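Putative ABC type-2 transporter (Thermotoga maritima MSB8, PDB 3CNI) is a domain of a membrane protein of the ABC-2 family, binds calcium in the crystal, and probably serves ABC-type transport. Local coordinates at residues A[129-134]-A[144-149]; A[56-61]-A[80-85]; A[13-18]-A[35-40]; A[29-34]-A[103-108]. All coordinates share one frame; numbering follows the deposited sequence.

Contact 1 of 4, residues A[129-134]-A[144-149]; sequences IVQHTY and SPEAIM. With CA (calcium ion), chain B.
Gln131 sets its CG anti to the carbonyl carbon (chi1 -48°) and runs extended beyond it, so its amide reaches over Ser144. Glu146 bends at chi2 (89°), which turns its carboxylate toward the calcium and the Gln131 amide end. OE1 of Gln131 lies 3.7 Å from CB of Ser144, and the Gln131 side chain crosses that of Pro145 at about a right angle. Water 1 joins the two polar ends, giving one hydrogen to OE1 of Gln131 (2.8 Å) and one to OE1 of Glu146 (2.5 Å). The same water is a calcium ligand, and OE2 of Glu146 binds the ion at 2.5 Å. Trp82 NE1 bonds to OE1 of Gln131, so this oxygen is gripped twice and its amide is oriented. Thr133 turns OG1 beside its backbone N, 3.2 Å from C of Ser144, and this hydroxyl hydrogen-bonds to O of His143. CB of Thr133 meets CG1 of Ile148. Ser144 is the N-cap of helix 145-152, its OG accepting from N of Ala147 at 3.1 Å. Three further waters and Ser99 of helix 89-107 complete the ligands. The capped helix start gives one carboxylate oxygen to a mostly hydrated calcium site, with Gln131 in the second shell.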
loop_
_atom_site.group_PDB
_atom_site.type_symbol
_atom_site.label_atom_id
_atom_site.label_comp_id
_atom_site.label_asym_id
_atom_site.label_seq_id
_atom_site.Cartn_x
_atom_site.Cartn_y
_atom_site.Cartn_z
ATOM N N ILE A 129 -1.174 -9.231 5.979
ATOM C CA ILE A 129 -0.770 -9.642 4.611
ATOM C C ILE A 129 0.476 -10.528 4.578
ATOM O O ILE A 129 1.580 -10.089 4.864
ATOM C CB ILE A 129 -0.486 -8.449 3.678
ATOM C CG1 ILE A 129 -1.635 -7.412 3.654
ATOM C CG2 ILE A 129 -0.179 -8.949 2.255
ATOM C CD1 ILE A 129 -3.002 -7.993 3.555
ATOM N N VAL A 130 0.258 -11.800 4.233
ATOM C CA VAL A 130 1.335 -12.778 3.991
ATOM C C VAL A 130 1.557 -12.950 2.481
ATOM O O VAL A 130 0.611 -13.189 1.723
ATOM C CB VAL A 130 1.010 -14.147 4.622
ATOM C CG1 VAL A 130 2.123 -15.141 4.353
ATOM C CG2 VAL A 130 0.753 -13.998 6.147
ATOM N N GLN A 131 2.817 -12.840 2.045
ATOM C CA GLN A 131 3.113 -12.882 0.608
ATOM C C GLN A 131 4.073 -13.972 0.292
ATOM O O GLN A 131 4.963 -14.282 1.057
ATOM C CB GLN A 131 3.652 -11.544 0.130
ATOM C CG GLN A 131 2.870 -10.353 0.573
ATOM C CD GLN A 131 3.295 -9.078 -0.134
ATOM O OE1 GLN A 131 3.379 -9.024 -1.337
ATOM N NE2 GLN A 131 3.561 -8.049 0.624
ATOM N N HIS A 132 3.808 -14.629 -0.828
ATOM C CA HIS A 132 4.668 -15.717 -1.418
ATOM C C HIS A 132 4.954 -15.400 -2.834
ATOM O O HIS A 132 4.071 -14.899 -3.549
ATOM C CB HIS A 132 3.984 -17.094 -1.366
ATOM C CG HIS A 132 3.319 -17.376 -0.064
ATOM N ND1 HIS A 132 4.018 -17.761 1.050
ATOM C CD2 HIS A 132 2.035 -17.228 0.335
ATOM C CE1 HIS A 132 3.190 -17.878 2.071
ATOM N NE2 HIS A 132 1.979 -17.570 1.660
ATOM N N THR A 133 6.185 -15.699 -3.245
ATOM C CA THR A 133 6.665 -15.373 -4.581
ATOM C C THR A 133 7.298 -16.505 -5.353
ATOM O O THR A 133 8.318 -17.104 -4.959
ATOM C CB THR A 133 7.689 -14.238 -4.521
ATOM O OG1 THR A 133 7.102 -13.137 -3.825
ATOM C CG2 THR A 133 8.104 -13.783 -5.923
ATOM N N TYR A 134 6.665 -16.750 -6.492
ATOM C CA TYR A 134 7.236 -17.529 -7.586
ATOM C C TYR A 134 8.030 -16.631 -8.502
ATOM O O TYR A 134 7.524 -15.680 -9.104
ATOM C CB TYR A 134 6.164 -18.226 -8.430
ATOM C CG TYR A 134 5.567 -19.456 -7.817
ATOM C CD1 TYR A 134 6.205 -20.681 -7.885
ATOM C CD2 TYR A 134 4.356 -19.394 -7.189
ATOM C CE1 TYR A 134 5.635 -21.813 -7.333
ATOM C CE2 TYR A 134 3.779 -20.504 -6.633
ATOM C CZ TYR A 134 4.408 -21.702 -6.701
ATOM O OH TYR A 134 3.783 -22.783 -6.127
ATOM N N SER A 144 7.746 -11.450 -0.213
ATOM C CA SER A 144 7.227 -10.548 -1.248
ATOM C C SER A 144 8.173 -10.405 -2.441
ATOM O O SER A 144 9.400 -10.728 -2.342
ATOM C CB SER A 144 7.021 -9.139 -0.627
ATOM O OG SER A 144 8.247 -8.441 -0.445
ATOM N N PRO A 145 7.645 -9.910 -3.580
ATOM C CA PRO A 145 8.516 -9.698 -4.725
ATOM C C PRO A 145 9.581 -8.665 -4.494
ATOM O O PRO A 145 10.678 -8.789 -5.002
ATOM C CB PRO A 145 7.554 -9.237 -5.826
ATOM C CG PRO A 145 6.204 -9.775 -5.434
ATOM C CD PRO A 145 6.214 -9.732 -3.925
ATOM N N GLU A 146 9.239 -7.637 -3.725
ATOM C CA GLU A 146 10.221 -6.607 -3.340
ATOM C C GLU A 146 11.403 -7.271 -2.658
ATOM O O GLU A 146 12.583 -6.986 -2.942
ATOM C CB GLU A 146 9.638 -5.636 -2.355
ATOM C CG GLU A 146 8.496 -4.704 -2.875
ATOM C CD GLU A 146 7.017 -5.227 -2.768
ATOM O OE1 GLU A 146 6.662 -6.452 -2.819
ATOM O OE2 GLU A 146 6.185 -4.329 -2.714
ATOM N N ALA A 147 11.074 -8.114 -1.687
ATOM C CA ALA A 147 12.108 -8.813 -0.860
ATOM C C ALA A 147 12.953 -9.674 -1.754
ATOM O O ALA A 147 14.152 -9.664 -1.676
ATOM C CB ALA A 147 11.474 -9.680 0.244
ATOM N N ILE A 148 12.314 -10.431 -2.618
ATOM C CA ILE A 148 13.068 -11.337 -3.483
ATOM C C ILE A 148 13.945 -10.537 -4.429
ATOM O O ILE A 148 15.076 -10.872 -4.694
ATOM C CB ILE A 148 12.196 -12.316 -4.269
ATOM C CG1 ILE A 148 11.554 -13.263 -3.278
ATOM C CG2 ILE A 148 13.092 -13.145 -5.202
ATOM C CD1 ILE A 148 12.595 -14.064 -2.491
HETATM N N MSE A 149 13.400 -9.437 -4.899
HETATM C CA MSE A 149 14.140 -8.622 -5.852
HETATM C C MSE A 149 15.257 -7.892 -5.150
HETATM O O MSE A 149 16.282 -7.731 -5.715
HETATM C CB MSE A 149 13.193 -7.628 -6.555
HETATM C CG MSE A 149 12.149 -8.305 -7.454
HETATM SE SE MSE A 149 13.079 -9.102 -9.031
HETATM C CE MSE A 149 12.231 -10.881 -8.898
HETATM CA CA CA B . 3.772 -4.257 -2.139
HETATM O O HOH W 1 4.149 -6.673 -2.712
HETATM O O HOH W 2 1.959 -4.530 -0.656
HETATM O O HOH W 3 4.239 -2.241 -0.967
HETATM O O HOH W 4 3.916 -2.577 -3.747
#

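Contact 2 of 4, residues A[56-61]-A[80-85]; sequences APAIIV and IVWYLR
Two antiparallel strands place their side chains alternately on the two faces of the sheet. Ala58, Ile60, Ile80 and Trp82 share one face, and Ile59 and Val81 lie on the other. The Trp82 indole has its CG anti to the carbonyl carbon, and chi2 of 94° turns one face of the ring toward Ile80. CG2 of Ile80 sits 3.5 Å above that face, offset toward the rim. CB of Ala58 comes 4.0 Å from CE3 of Trp82. Ala58 and Trp82 form a non-hydrogen-bonded pair. On the other face Ile59 crosses the Tyr83 side chain obliquely, and its CD1 comes 3.9 Å from CE2 of Tyr83. The phenol continues to Glu48, which bonds to its OH. Between the faces the backbones are tied at the hydrogen-bonded pair Ile59 and Val81, where both N-to-O distances between these two residues are 2.9 Å. N of Tyr83 adds a 2.7 Å bond to O of Pro57. Beyond the strand end, the extended Arg85 brings its guanidinium edge-on to O of Ala56. NH1 of Arg85 makes a 2.8 Å bond there in the guanidinium plane, but stands above the carbonyl plane. NH2 adds a weak bond to the same oxygen. The chemistry is a mostly buried apolar strand pairing whose end is held by one good and one weak bond from Arg85 to a backbone carbonyl, which the cation would probably polarise.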
loop_
_atom_site.group_PDB
_atom_site.type_symbol
_atom_site.label_atom_id
_atom_site.label_comp_id
_atom_site.label_asym_id
_atom_site.label_seq_id
_atom_site.Cartn_x
_atom_site.Cartn_y
_atom_site.Cartn_z
ATOM N N ALA A 56 -1.421 -14.755 -15.367
ATOM C CA ALA A 56 -1.762 -13.715 -14.375
ATOM C C ALA A 56 -0.710 -13.644 -13.288
ATOM O O ALA A 56 0.003 -14.617 -13.055
ATOM C CB ALA A 56 -3.101 -13.977 -13.773
ATOM N N PRO A 57 -0.546 -12.473 -12.661
ATOM C CA PRO A 57 0.489 -12.260 -11.644
ATOM C C PRO A 57 0.188 -12.750 -10.200
ATOM O O PRO A 57 1.119 -12.941 -9.459
ATOM C CB PRO A 57 0.670 -10.709 -11.612
ATOM C CG PRO A 57 -0.758 -10.194 -12.000
ATOM C CD PRO A 57 -1.335 -11.264 -12.934
ATOM N N ALA A 58 -1.062 -12.925 -9.776
ATOM C CA ALA A 58 -1.306 -13.194 -8.354
ATOM C C ALA A 58 -2.544 -13.980 -8.125
ATOM O O ALA A 58 -3.515 -13.842 -8.864
ATOM C CB ALA A 58 -1.422 -11.868 -7.590
ATOM N N ILE A 59 -2.500 -14.776 -7.051
ATOM C CA ILE A 59 -3.682 -15.343 -6.377
ATOM C C ILE A 59 -3.784 -14.683 -5.018
ATOM O O ILE A 59 -2.823 -14.634 -4.317
ATOM C CB ILE A 59 -3.560 -16.886 -6.125
ATOM C CG1 ILE A 59 -3.210 -17.632 -7.413
ATOM C CG2 ILE A 59 -4.833 -17.427 -5.483
ATOM C CD1 ILE A 59 -2.923 -19.109 -7.221
ATOM N N ILE A 60 -4.962 -14.162 -4.684
ATOM C CA ILE A 60 -5.297 -13.656 -3.341
ATOM C C ILE A 60 -6.133 -14.701 -2.590
ATOM O O ILE A 60 -7.096 -15.198 -3.104
ATOM C CB ILE A 60 -6.016 -12.290 -3.455
ATOM C CG1 ILE A 60 -4.997 -11.240 -4.010
ATOM C CG2 ILE A 60 -6.506 -11.848 -2.149
ATOM C CD1 ILE A 60 -5.619 -9.899 -4.490
ATOM N N VAL A 61 -5.650 -15.154 -1.447
ATOM C CA VAL A 61 -6.363 -16.168 -0.687
ATOM C C VAL A 61 -6.956 -15.557 0.557
ATOM O O VAL A 61 -6.255 -14.910 1.371
ATOM C CB VAL A 61 -5.476 -17.428 -0.317
ATOM C CG1 VAL A 61 -6.327 -18.500 0.443
ATOM C CG2 VAL A 61 -4.791 -18.005 -1.578
ATOM N N ILE A 80 -1.170 -13.490 -0.489
ATOM C CA ILE A 80 -0.942 -13.251 -1.925
ATOM C C ILE A 80 0.156 -14.164 -2.352
ATOM O O ILE A 80 1.208 -14.173 -1.735
ATOM C CB ILE A 80 -0.540 -11.768 -2.273
ATOM C CG1 ILE A 80 -1.399 -10.777 -1.449
ATOM C CG2 ILE A 80 -0.645 -11.524 -3.771
ATOM C CD1 ILE A 80 -0.815 -9.365 -1.222
ATOM N N VAL A 81 -0.127 -14.981 -3.367
ATOM C CA VAL A 81 0.893 -15.773 -4.067
ATOM C C VAL A 81 1.151 -15.102 -5.403
ATOM O O VAL A 81 0.244 -14.929 -6.220
ATOM C CB VAL A 81 0.450 -17.247 -4.301
ATOM C CG1 VAL A 81 1.613 -18.100 -4.771
ATOM C CG2 VAL A 81 -0.180 -17.814 -3.013
ATOM N N TRP A 82 2.388 -14.693 -5.596
ATOM C CA TRP A 82 2.770 -13.982 -6.798
ATOM C C TRP A 82 3.459 -14.875 -7.762
ATOM O O TRP A 82 4.210 -15.717 -7.366
ATOM C CB TRP A 82 3.723 -12.825 -6.478
ATOM C CG TRP A 82 3.200 -11.768 -5.547
ATOM C CD1 TRP A 82 3.368 -11.711 -4.178
ATOM C CD2 TRP A 82 2.531 -10.565 -5.920
ATOM N NE1 TRP A 82 2.820 -10.569 -3.701
ATOM C CE2 TRP A 82 2.299 -9.841 -4.745
ATOM C CE3 TRP A 82 2.130 -10.017 -7.141
ATOM C CZ2 TRP A 82 1.657 -8.593 -4.749
ATOM C CZ3 TRP A 82 1.477 -8.798 -7.130
ATOM C CH2 TRP A 82 1.276 -8.091 -5.950
ATOM N N TYR A 83 3.176 -14.678 -9.039
ATOM C CA TYR A 83 3.765 -15.479 -10.120
ATOM C C TYR A 83 4.546 -14.555 -11.035
ATOM O O TYR A 83 4.009 -13.974 -12.014
ATOM C CB TYR A 83 2.710 -16.231 -10.921
ATOM C CG TYR A 83 2.074 -17.331 -10.105
ATOM C CD1 TYR A 83 2.394 -18.667 -10.338
ATOM C CD2 TYR A 83 1.193 -17.029 -9.062
ATOM C CE1 TYR A 83 1.856 -19.659 -9.577
ATOM C CE2 TYR A 83 0.638 -18.034 -8.306
ATOM C CZ TYR A 83 0.983 -19.340 -8.565
ATOM O OH TYR A 83 0.471 -20.366 -7.827
ATOM N N LEU A 84 5.825 -14.443 -10.694
ATOM C CA LEU A 84 6.746 -13.657 -11.472
ATOM C C LEU A 84 7.430 -14.529 -12.512
ATOM O O LEU A 84 7.958 -15.607 -12.219
ATOM C CB LEU A 84 7.788 -12.975 -10.586
ATOM C CG LEU A 84 7.249 -12.150 -9.425
ATOM C CD1 LEU A 84 8.501 -11.504 -8.732
ATOM C CD2 LEU A 84 6.185 -11.142 -9.874
ATOM N N ARG A 85 7.328 -14.064 -13.741
ATOM C CA ARG A 85 7.934 -14.727 -14.874
ATOM C C ARG A 85 8.835 -13.742 -15.552
ATOM O O ARG A 85 8.854 -13.633 -16.750
ATOM C CB ARG A 85 6.861 -15.151 -15.866
ATOM C CG ARG A 85 5.877 -16.182 -15.331
ATOM C CD ARG A 85 4.509 -16.085 -15.997
ATOM N NE ARG A 85 3.514 -16.906 -15.292
ATOM C CZ ARG A 85 2.490 -16.422 -14.611
ATOM N NH1 ARG A 85 2.282 -15.116 -14.546
ATOM N NH2 ARG A 85 1.638 -17.252 -14.022
#

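Contact 3 of 4, residues A[13-18]-A[35-40]; sequences VAIVRE and VDIVYA
Backbone bonds join the two parallel strands. N of Ile15 donates to O of Tyr39 at 2.8 Å, nearly along the C=O axis. N of Val38 donates to O of Val13 at 3.1 Å, from above the carbonyl plane. Between these bonds the second strand turns a corner at Val38, and the regular pairing is interrupted. In CA-H...O contacts, CA of Ala14 approaches O of Tyr39, and CA of Ala40 lies 3.3 Å from O of Ile15. Apolar contacts add side-chain packing. Val13 and Val35 cross at about a right angle, with CG2 of Val13 3.9 Å from CG1 of Val35. CD1 of Ile15 reaches the Val35 and Ile37 side chains more loosely. On the face carrying Ala14, Tyr39 holds CG anti to its backbone N (chi1 159°), which lays the ring along the neighbouring strand. CG2 of Val16 meets the ring edge at CE2 of Tyr39, 3.9 Å away, and CB of Ala14 packs beside CB of Tyr39. The phenol OH bonds to N of Asp43, and Ala47 of helix 44-54 touches the side chain. An alanine in place of Tyr39 would remove this ring and its hydroxyl, and would probably loosen the hold of this strand on helix 44-54. Strand 12-17, helix 22-32 and strand 36-41 form a beta-alpha-beta unit, with strand 36-41 at the sheet edge within this chain.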
loop_
_atom_site.group_PDB
_atom_site.type_symbol
_atom_site.label_atom_id
_atom_site.label_comp_id
_atom_site.label_asym_id
_atom_site.label_seq_id
_atom_site.Cartn_x
_atom_site.Cartn_y
_atom_site.Cartn_z
ATOM N N VAL A 13 -6.228 -11.434 -11.598
ATOM C CA VAL A 13 -6.069 -12.034 -10.298
ATOM C C VAL A 13 -7.065 -13.206 -10.113
ATOM O O VAL A 13 -8.170 -13.132 -10.551
ATOM C CB VAL A 13 -6.292 -10.940 -9.197
ATOM C CG1 VAL A 13 -6.228 -11.513 -7.814
ATOM C CG2 VAL A 13 -5.290 -9.762 -9.346
ATOM N N ALA A 14 -6.613 -14.294 -9.496
ATOM C CA ALA A 14 -7.464 -15.357 -8.957
ATOM C C ALA A 14 -7.736 -15.071 -7.502
ATOM O O ALA A 14 -6.814 -14.794 -6.738
ATOM C CB ALA A 14 -6.816 -16.706 -9.070
ATOM N N ILE A 15 -9.011 -15.150 -7.122
ATOM C CA ILE A 15 -9.417 -15.097 -5.714
ATOM C C ILE A 15 -9.842 -16.477 -5.265
ATOM O O ILE A 15 -10.677 -17.109 -5.850
ATOM C CB ILE A 15 -10.533 -14.097 -5.480
ATOM C CG1 ILE A 15 -10.166 -12.729 -6.062
ATOM C CG2 ILE A 15 -10.898 -13.983 -3.944
ATOM C CD1 ILE A 15 -11.439 -11.864 -6.406
ATOM N N VAL A 16 -9.202 -16.954 -4.218
ATOM C CA VAL A 16 -9.482 -18.272 -3.618
ATOM C C VAL A 16 -10.060 -18.006 -2.207
ATOM O O VAL A 16 -9.379 -17.491 -1.330
ATOM C CB VAL A 16 -8.175 -19.075 -3.477
ATOM C CG1 VAL A 16 -8.352 -20.216 -2.510
ATOM C CG2 VAL A 16 -7.697 -19.536 -4.797
ATOM N N ARG A 17 -11.342 -18.251 -2.014
ATOM C CA ARG A 17 -11.968 -17.935 -0.717
ATOM C C ARG A 17 -12.278 -19.220 -0.073
ATOM O O ARG A 17 -13.042 -19.977 -0.604
ATOM C CB ARG A 17 -13.230 -17.083 -0.824
ATOM C CG ARG A 17 -13.863 -16.814 0.601
ATOM C CD ARG A 17 -14.936 -15.735 0.624
ATOM N NE ARG A 17 -15.940 -15.946 -0.403
ATOM C CZ ARG A 17 -16.866 -16.860 -0.353
ATOM N NH1 ARG A 17 -17.721 -16.951 -1.349
ATOM N NH2 ARG A 17 -16.967 -17.664 0.690
ATOM N N GLU A 18 -11.664 -19.447 1.073
ATOM C CA GLU A 18 -11.879 -20.666 1.825
ATOM C C GLU A 18 -12.820 -20.480 3.000
ATOM O O GLU A 18 -13.445 -21.410 3.475
ATOM C CB GLU A 18 -10.541 -21.200 2.320
ATOM C CG GLU A 18 -9.655 -21.739 1.186
ATOM C CD GLU A 18 -8.242 -22.132 1.649
ATOM O OE1 GLU A 18 -7.684 -21.480 2.605
ATOM O OE2 GLU A 18 -7.694 -23.108 1.043
ATOM N N VAL A 35 -10.511 -5.941 -10.053
ATOM C CA VAL A 35 -9.582 -6.755 -10.821
ATOM C C VAL A 35 -10.289 -7.412 -11.990
ATOM O O VAL A 35 -11.463 -7.241 -12.158
ATOM C CB VAL A 35 -8.912 -7.851 -9.963
ATOM C CG1 VAL A 35 -8.158 -7.236 -8.818
ATOM C CG2 VAL A 35 -9.940 -8.943 -9.450
ATOM N N ASP A 36 -9.541 -8.166 -12.789
ATOM C CA ASP A 36 -10.133 -9.028 -13.805
ATOM C C ASP A 36 -10.133 -10.486 -13.357
ATOM O O ASP A 36 -9.168 -11.215 -13.586
ATOM C CB ASP A 36 -9.385 -8.884 -15.132
ATOM C CG ASP A 36 -9.965 -9.761 -16.224
ATOM O OD1 ASP A 36 -10.959 -10.468 -15.957
ATOM O OD2 ASP A 36 -9.427 -9.742 -17.352
ATOM N N ILE A 37 -11.221 -10.905 -12.721
ATOM C CA ILE A 37 -11.300 -12.236 -12.132
ATOM C C ILE A 37 -10.931 -13.311 -13.149
ATOM O O ILE A 37 -11.586 -13.453 -14.181
ATOM C CB ILE A 37 -12.707 -12.528 -11.578
ATOM C CG1 ILE A 37 -13.104 -11.469 -10.548
ATOM C CG2 ILE A 37 -12.762 -13.919 -10.968
ATOM C CD1 ILE A 37 -14.480 -11.681 -9.954
ATOM N N VAL A 38 -9.997 -14.149 -12.776
ATOM C CA VAL A 38 -9.564 -15.218 -13.611
ATOM C C VAL A 38 -9.996 -16.561 -13.046
ATOM O O VAL A 38 -10.282 -17.472 -13.773
ATOM C CB VAL A 38 -8.050 -15.153 -13.752
ATOM C CG1 VAL A 38 -7.464 -16.481 -13.863
ATOM C CG2 VAL A 38 -7.666 -14.311 -14.893
ATOM N N TYR A 39 -10.139 -16.590 -11.746
ATOM C CA TYR A 39 -10.826 -17.643 -11.095
ATOM C C TYR A 39 -11.274 -17.165 -9.763
ATOM O O TYR A 39 -10.598 -16.432 -9.101
ATOM C CB TYR A 39 -9.894 -18.782 -10.906
ATOM C CG TYR A 39 -10.282 -19.742 -9.850
ATOM C CD1 TYR A 39 -11.118 -20.778 -10.124
ATOM C CD2 TYR A 39 -9.764 -19.649 -8.595
ATOM C CE1 TYR A 39 -11.446 -21.672 -9.181
ATOM C CE2 TYR A 39 -10.084 -20.547 -7.645
ATOM C CZ TYR A 39 -10.928 -21.558 -7.941
ATOM O OH TYR A 39 -11.251 -22.484 -6.995
ATOM N N ALA A 40 -12.449 -17.595 -9.378
ATOM C CA ALA A 40 -13.053 -17.157 -8.159
ATOM C C ALA A 40 -13.648 -18.377 -7.546
ATOM O O ALA A 40 -14.549 -18.935 -8.093
ATOM C CB ALA A 40 -14.104 -16.190 -8.465
#

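Contact 4 of 4, residues A[29-34]-A[103-108]; sequences KALGNM and ESLKVQ
Leu105 has its CG anti to the backbone N (chi1 170°), and its two methyl branches divide between neighbours on helix 22-32. CD1 is pressed against CB of Ala30 at 3.4 Å, tighter than usual for two carbons. Leu105 and Leu31 cross obliquely, with CD2 of Leu105 3.9 Å from CD1 of Leu31. Selenomethionine Met34 is extended as far as SE and then bends at chi3 (-66°). Its tip meets the tip of Gln108, with SE 3.3 Å from NE2 of Gln108. The same SE lies 3.5 Å from OG of Ser104. Gln108 places CG anti to its carbonyl carbon and runs extended beyond it. Its NE2 makes weak bonds to O and OG of Ser104, which help to hold the amide, while OE1 of Gln108 rests 3.5 Å from CB of Ala30. An alanine in place of Gln108 would remove this amide, and would probably leave the packing between the two helices looser. Ile102 also packs on Leu31, and Leu127 of strand 127-135 on Leu105. On helix 89-107, Glu103 and Val107 touch the second subunit. Helices 22-32 and 89-107 thus pack together on the sheet face that carries Ile60, in an alpha/beta domain.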
loop_
_atom_site.group_PDB
_atom_site.type_symbol
_atom_site.label_atom_id
_atom_site.label_comp_id
_atom_site.label_asym_id
_atom_site.label_seq_id
_atom_site.Cartn_x
_atom_site.Cartn_y
_atom_site.Cartn_z
ATOM N N LYS A 29 -15.824 -9.890 -2.924
ATOM C CA LYS A 29 -16.608 -8.963 -3.744
ATOM C C LYS A 29 -15.890 -7.639 -4.002
ATOM O O LYS A 29 -15.884 -7.107 -5.101
ATOM C CB LYS A 29 -17.945 -8.640 -3.074
ATOM C CG LYS A 29 -18.987 -9.737 -3.054
ATOM C CD LYS A 29 -20.332 -9.197 -2.437
ATOM C CE LYS A 29 -21.293 -8.694 -3.491
ATOM N NZ LYS A 29 -21.919 -9.913 -4.096
ATOM N N ALA A 30 -15.339 -7.068 -2.953
ATOM C CA ALA A 30 -14.581 -5.821 -3.063
ATOM C C ALA A 30 -13.343 -5.997 -4.009
ATOM O O ALA A 30 -13.046 -5.166 -4.890
ATOM C CB ALA A 30 -14.137 -5.355 -1.671
ATOM N N LEU A 31 -12.607 -7.076 -3.799
ATOM C CA LEU A 31 -11.412 -7.314 -4.599
ATOM C C LEU A 31 -11.818 -7.473 -6.070
ATOM O O LEU A 31 -11.181 -6.967 -6.973
ATOM C CB LEU A 31 -10.650 -8.563 -4.113
ATOM C CG LEU A 31 -9.873 -8.264 -2.846
ATOM C CD1 LEU A 31 -9.537 -9.553 -2.086
ATOM C CD2 LEU A 31 -8.638 -7.374 -3.195
ATOM N N GLY A 32 -12.914 -8.166 -6.272
ATOM C CA GLY A 32 -13.288 -8.677 -7.589
ATOM C C GLY A 32 -13.832 -7.606 -8.498
ATOM O O GLY A 32 -13.878 -7.784 -9.705
ATOM N N ASN A 33 -14.245 -6.491 -7.889
ATOM C CA ASN A 33 -14.814 -5.335 -8.602
ATOM C C ASN A 33 -13.674 -4.490 -9.047
ATOM O O ASN A 33 -13.858 -3.567 -9.804
ATOM C CB ASN A 33 -15.740 -4.472 -7.731
ATOM C CG ASN A 33 -17.157 -5.092 -7.559
ATOM O OD1 ASN A 33 -17.735 -5.015 -6.476
ATOM N ND2 ASN A 33 -17.702 -5.707 -8.619
HETATM N N MSE A 34 -12.482 -4.809 -8.562
HETATM C CA MSE A 34 -11.322 -3.990 -8.874
HETATM C C MSE A 34 -10.269 -4.682 -9.722
HETATM O O MSE A 34 -9.249 -4.092 -10.018
HETATM C CB MSE A 34 -10.631 -3.557 -7.600
HETATM C CG MSE A 34 -11.404 -2.618 -6.678
HETATM SE SE MSE A 34 -10.287 -2.212 -5.065
HETATM C CE MSE A 34 -10.094 -3.899 -4.053
ATOM N N GLU A 103 -4.782 -2.040 -0.242
ATOM C CA GLU A 103 -4.987 -0.845 0.641
ATOM C C GLU A 103 -6.413 -0.464 0.514
ATOM O O GLU A 103 -7.126 -0.189 1.482
ATOM C CB GLU A 103 -4.094 0.328 0.249
ATOM C CG GLU A 103 -2.655 0.115 0.555
ATOM C CD GLU A 103 -2.385 -0.022 2.042
ATOM O OE1 GLU A 103 -3.273 0.316 2.864
ATOM O OE2 GLU A 103 -1.288 -0.478 2.396
ATOM N N SER A 104 -6.876 -0.495 -0.704
ATOM C CA SER A 104 -8.251 0.010 -0.949
ATOM C C SER A 104 -9.313 -0.900 -0.312
ATOM O O SER A 104 -10.373 -0.480 0.128
ATOM C CB SER A 104 -8.432 0.187 -2.474
ATOM O OG SER A 104 -9.792 0.315 -2.737
ATOM N N LEU A 105 -8.994 -2.169 -0.215
ATOM C CA LEU A 105 -9.877 -3.157 0.390
ATOM C C LEU A 105 -10.065 -2.888 1.888
ATOM O O LEU A 105 -11.117 -3.110 2.493
ATOM C CB LEU A 105 -9.305 -4.564 0.177
ATOM C CG LEU A 105 -10.008 -5.676 0.965
ATOM C CD1 LEU A 105 -11.576 -5.844 0.585
ATOM C CD2 LEU A 105 -9.197 -6.966 0.879
ATOM N N LYS A 106 -9.012 -2.351 2.483
ATOM C CA LYS A 106 -9.019 -2.119 3.894
ATOM C C LYS A 106 -10.058 -1.064 4.188
ATOM O O LYS A 106 -10.787 -1.150 5.192
ATOM C CB LYS A 106 -7.683 -1.586 4.340
ATOM C CG LYS A 106 -6.503 -2.580 4.197
ATOM C CD LYS A 106 -5.255 -1.888 4.688
ATOM C CE LYS A 106 -4.039 -2.782 4.496
ATOM N NZ LYS A 106 -2.839 -1.931 4.635
ATOM N N VAL A 107 -10.030 -0.033 3.335
ATOM C CA VAL A 107 -11.015 1.035 3.345
ATOM C C VAL A 107 -12.474 0.480 3.111
ATOM O O VAL A 107 -13.449 0.872 3.766
ATOM C CB VAL A 107 -10.656 2.170 2.276
ATOM C CG1 VAL A 107 -11.808 3.226 2.198
ATOM C CG2 VAL A 107 -9.341 2.846 2.604
ATOM N N GLN A 108 -12.602 -0.460 2.189
ATOM C CA GLN A 108 -13.901 -1.007 1.855
ATOM C C GLN A 108 -14.384 -2.011 2.896
ATOM O O GLN A 108 -15.477 -2.564 2.756
ATOM C CB GLN A 108 -13.934 -1.657 0.475
ATOM C CG GLN A 108 -13.659 -0.726 -0.696
ATOM C CD GLN A 108 -13.478 -1.473 -2.029
ATOM O OE1 GLN A 108 -14.437 -1.965 -2.602
ATOM N NE2 GLN A 108 -12.230 -1.567 -2.513
#

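How the contacts relate
Contacts 1, 2 and 3 are joined through one mixed sheet. N of Trp82 probably bonds to O of His132 at 2.7 Å, linking contacts 2 and 1. Stacked rings of Tyr134 and Tyr83 join them again. N of Ile60 probably bonds to O of Ala14 at 2.8 Å, linking contacts 2 and 3. Contact 4 packs on this sheet through Leu31, whose CD1 lies 3.8 Å from CG2 of Ile60. Ile15 and Ile37 touch Gly32, so contacts 3 and 4 share the helix 22-32 crossover. The calcium lies at contact 1, with the Trp82 side chain about 5 Å away. The Ser104 side chain of contact 4 is about 11 Å from a calcium ion.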